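Local coordinates for PTS system, nitrogen regulatory IIA protein (Neisseria meningitidis, PDB 2A0J) that probably takes part in phosphoryl transfer of the nitrogen phosphotransferase system as an EIIA-type regulatory protein, at residues 5-13 with 74-82. Numbering follows the deposited sequence.
Sequences GEILPLSHI and KQATGAFIR
Phe-80 and His-12 are joined by the stronger of two backbone bonds that bring residues 5-13 onto one edge of strand 77-83. The Phe-80 N reaches His-12 O at 3.0 Å, in the carbonyl plane, with an N-H...O angle of 159°. One residue on, Ile-13 pairs with Phe-80 as a parallel beta bridge, their side chains on the same face of the sheet, and Ile-13 CA sends a C-H...O contact to Phe-80 O at 3.4 Å. Farther back, the bond from Gly-78 N to Ile-7 O is weak (3.4 Å).

Between these bonds, apolar side chains rest on the strand. A chi1 of -164° carries Leu-8 CD1 to 3.6 Å from Ala-79 CA; Ile-7 CG1 meets Ala-76 CB at 3.9 Å.

The His-12 side chain crosses that of Thr-77 at about a right angle, and His-12 ND1 lies 3.1 Å from Gly-78 O. Pro-9 CG sits above one face of the imidazole, toward its rim. Thr-77 OG1 is hydrogen-bonded to Glu-36.

Helix 139-146 touches Leu-8, Ile-13 and Phe-80. Parallel pairing begins at Ile-13 and continues through Val-14, which bonds to Phe-80 and Arg-82. With one sound bond and one weak one, residues 5-13 appear to be held as much by side chains laid against the strand backbone as by hydrogen bonds.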
loop_
_atom_site.group_PDB
_atom_site.type_symbol
_atom_site.label_atom_id
_atom_site.label_comp_id
_atom_site.label_asym_id
_atom_site.label_seq_id
_atom_site.Cartn_x
_atom_site.Cartn_y
_atom_site.Cartn_z
ATOM N N GLY A 5 13.051 0.198 -2.468
ATOM C CA GLY A 5 13.457 -1.075 -3.035
ATOM C C GLY A 5 13.685 -2.164 -2.002
ATOM O O GLY A 5 13.279 -3.309 -2.198
ATOM N N GLU A 6 14.338 -1.819 -0.898
ATOM C CA GLU A 6 14.593 -2.802 0.143
ATOM C C GLU A 6 13.332 -3.038 0.959
ATOM O O GLU A 6 13.288 -3.922 1.814
ATOM C CB GLU A 6 15.726 -2.334 1.057
ATOM C CG GLU A 6 15.460 -1.025 1.755
ATOM C CD GLU A 6 16.579 -0.641 2.698
ATOM O OE1 GLU A 6 16.894 -1.444 3.603
ATOM O OE2 GLU A 6 17.142 0.464 2.532
ATOM N N ILE A 7 12.302 -2.251 0.682
ATOM C CA ILE A 7 11.044 -2.376 1.398
ATOM C C ILE A 7 9.993 -3.135 0.596
ATOM O O ILE A 7 9.011 -3.627 1.155
ATOM C CB ILE A 7 10.524 -0.963 1.816
ATOM C CG1 ILE A 7 10.624 -0.822 3.339
ATOM C CG2 ILE A 7 9.090 -0.722 1.333
ATOM C CD1 ILE A 7 12.020 -1.077 3.896
ATOM N N LEU A 8 10.212 -3.259 -0.711
ATOM C CA LEU A 8 9.253 -3.951 -1.565
ATOM C C LEU A 8 9.801 -5.147 -2.364
ATOM O O LEU A 8 10.080 -5.029 -3.555
ATOM C CB LEU A 8 8.606 -2.942 -2.528
ATOM C CG LEU A 8 7.326 -3.366 -3.256
ATOM C CD1 LEU A 8 6.205 -3.539 -2.243
ATOM C CD2 LEU A 8 6.937 -2.323 -4.291
ATOM N N PRO A 9 9.983 -6.309 -1.710
ATOM C CA PRO A 9 10.486 -7.470 -2.445
ATOM C C PRO A 9 9.346 -8.030 -3.298
ATOM O O PRO A 9 8.187 -7.669 -3.108
ATOM C CB PRO A 9 10.902 -8.425 -1.334
ATOM C CG PRO A 9 9.935 -8.118 -0.269
ATOM C CD PRO A 9 9.922 -6.608 -0.271
ATOM N N LEU A 10 9.674 -8.905 -4.237
ATOM C CA LEU A 10 8.667 -9.493 -5.113
ATOM C C LEU A 10 7.663 -10.327 -4.319
ATOM O O LEU A 10 6.529 -10.526 -4.754
ATOM C CB LEU A 10 9.353 -10.352 -6.177
ATOM C CG LEU A 10 10.328 -9.564 -7.062
ATOM C CD1 LEU A 10 11.152 -10.511 -7.922
ATOM C CD2 LEU A 10 9.546 -8.605 -7.932
ATOM N N SER A 11 8.088 -10.807 -3.153
ATOM C CA SER A 11 7.233 -11.608 -2.279
ATOM C C SER A 11 6.134 -10.757 -1.615
ATOM O O SER A 11 5.207 -11.298 -1.017
ATOM C CB SER A 11 8.075 -12.272 -1.185
ATOM O OG SER A 11 8.580 -11.297 -0.288
ATOM N N HIS A 12 6.254 -9.433 -1.712
ATOM C CA HIS A 12 5.271 -8.515 -1.123
ATOM C C HIS A 12 4.386 -7.844 -2.179
ATOM O O HIS A 12 3.748 -6.826 -1.907
ATOM C CB HIS A 12 5.974 -7.428 -0.301
ATOM C CG HIS A 12 6.579 -7.925 0.978
ATOM N ND1 HIS A 12 7.333 -7.121 1.805
ATOM C CD2 HIS A 12 6.546 -9.143 1.567
ATOM C CE1 HIS A 12 7.741 -7.824 2.846
ATOM N NE2 HIS A 12 7.277 -9.055 2.725
ATOM N N ILE A 13 4.351 -8.428 -3.375
ATOM C CA ILE A 13 3.564 -7.909 -4.486
ATOM C C ILE A 13 2.527 -8.925 -4.959
ATOM O O ILE A 13 2.855 -10.085 -5.183
ATOM C CB ILE A 13 4.478 -7.549 -5.663
ATOM C CG1 ILE A 13 5.464 -6.463 -5.223
ATOM C CG2 ILE A 13 3.643 -7.119 -6.867
ATOM C CD1 ILE A 13 6.524 -6.147 -6.244
ATOM N N LYS A 74 10.397 -1.838 13.795
ATOM C CA LYS A 74 11.722 -1.229 13.838
ATOM C C LYS A 74 12.302 -0.928 12.465
ATOM O O LYS A 74 13.326 -0.255 12.346
ATOM C CB LYS A 74 12.691 -2.115 14.629
ATOM C CG LYS A 74 12.313 -2.253 16.098
ATOM C CD LYS A 74 12.074 -0.880 16.723
ATOM C CE LYS A 74 11.506 -0.981 18.129
ATOM N NZ LYS A 74 11.112 0.361 18.644
ATOM N N GLN A 75 11.648 -1.429 11.429
ATOM C CA GLN A 75 12.096 -1.186 10.073
ATOM C C GLN A 75 10.881 -1.098 9.177
ATOM O O GLN A 75 9.985 -1.932 9.251
ATOM C CB GLN A 75 13.024 -2.303 9.593
ATOM C CG GLN A 75 13.485 -2.120 8.154
ATOM C CD GLN A 75 14.530 -3.133 7.740
ATOM O OE1 GLN A 75 14.347 -4.337 7.916
ATOM N NE2 GLN A 75 15.633 -2.650 7.178
ATOM N N ALA A 76 10.847 -0.071 8.341
ATOM C CA ALA A 76 9.734 0.121 7.427
ATOM C C ALA A 76 9.522 -1.100 6.538
ATOM O O ALA A 76 10.465 -1.790 6.159
ATOM C CB ALA A 76 9.977 1.351 6.570
ATOM N N THR A 77 8.268 -1.363 6.206
ATOM C CA THR A 77 7.936 -2.488 5.354
ATOM C C THR A 77 6.703 -2.106 4.543
ATOM O O THR A 77 5.867 -1.326 5.006
ATOM C CB THR A 77 7.652 -3.750 6.193
ATOM O OG1 THR A 77 7.479 -4.873 5.321
ATOM C CG2 THR A 77 6.402 -3.557 7.054
ATOM N N GLY A 78 6.602 -2.636 3.328
ATOM C CA GLY A 78 5.464 -2.317 2.486
ATOM C C GLY A 78 5.009 -3.458 1.597
ATOM O O GLY A 78 5.572 -4.553 1.624
ATOM N N ALA A 79 3.973 -3.199 0.809
ATOM C CA ALA A 79 3.433 -4.193 -0.107
ATOM C C ALA A 79 2.670 -3.471 -1.202
ATOM O O ALA A 79 2.314 -2.300 -1.054
ATOM C CB ALA A 79 2.501 -5.147 0.630
ATOM N N PHE A 80 2.427 -4.165 -2.308
ATOM C CA PHE A 80 1.685 -3.568 -3.403
ATOM C C PHE A 80 0.628 -4.554 -3.878
ATOM O O PHE A 80 0.917 -5.741 -4.047
ATOM C CB PHE A 80 2.618 -3.212 -4.561
ATOM C CG PHE A 80 1.940 -2.447 -5.655
ATOM C CD1 PHE A 80 1.642 -1.096 -5.489
ATOM C CD2 PHE A 80 1.543 -3.085 -6.827
ATOM C CE1 PHE A 80 0.953 -0.388 -6.475
ATOM C CE2 PHE A 80 0.853 -2.385 -7.821
ATOM C CZ PHE A 80 0.557 -1.031 -7.642
ATOM N N ILE A 81 -0.591 -4.060 -4.088
ATOM C CA ILE A 81 -1.696 -4.901 -4.544
ATOM C C ILE A 81 -2.441 -4.362 -5.760
ATOM O O ILE A 81 -2.820 -3.192 -5.800
ATOM C CB ILE A 81 -2.752 -5.100 -3.447
ATOM C CG1 ILE A 81 -2.126 -5.765 -2.223
ATOM C CG2 ILE A 81 -3.906 -5.933 -3.999
ATOM C CD1 ILE A 81 -3.129 -6.056 -1.109
ATOM N N ARG A 82 -2.652 -5.239 -6.739
ATOM C CA ARG A 82 -3.387 -4.916 -7.962
ATOM C C ARG A 82 -4.630 -5.802 -7.903
ATOM O O ARG A 82 -4.532 -7.031 -7.960
ATOM C CB ARG A 82 -2.562 -5.265 -9.206
ATOM C CG ARG A 82 -2.484 -4.159 -10.254
ATOM C CD ARG A 82 -3.168 -4.546 -11.549
ATOM N NE ARG A 82 -2.638 -5.796 -12.094
ATOM C CZ ARG A 82 -1.570 -5.893 -12.875
ATOM N NH1 ARG A 82 -0.892 -4.815 -13.228
ATOM N NH2 ARG A 82 -1.181 -7.078 -13.305
#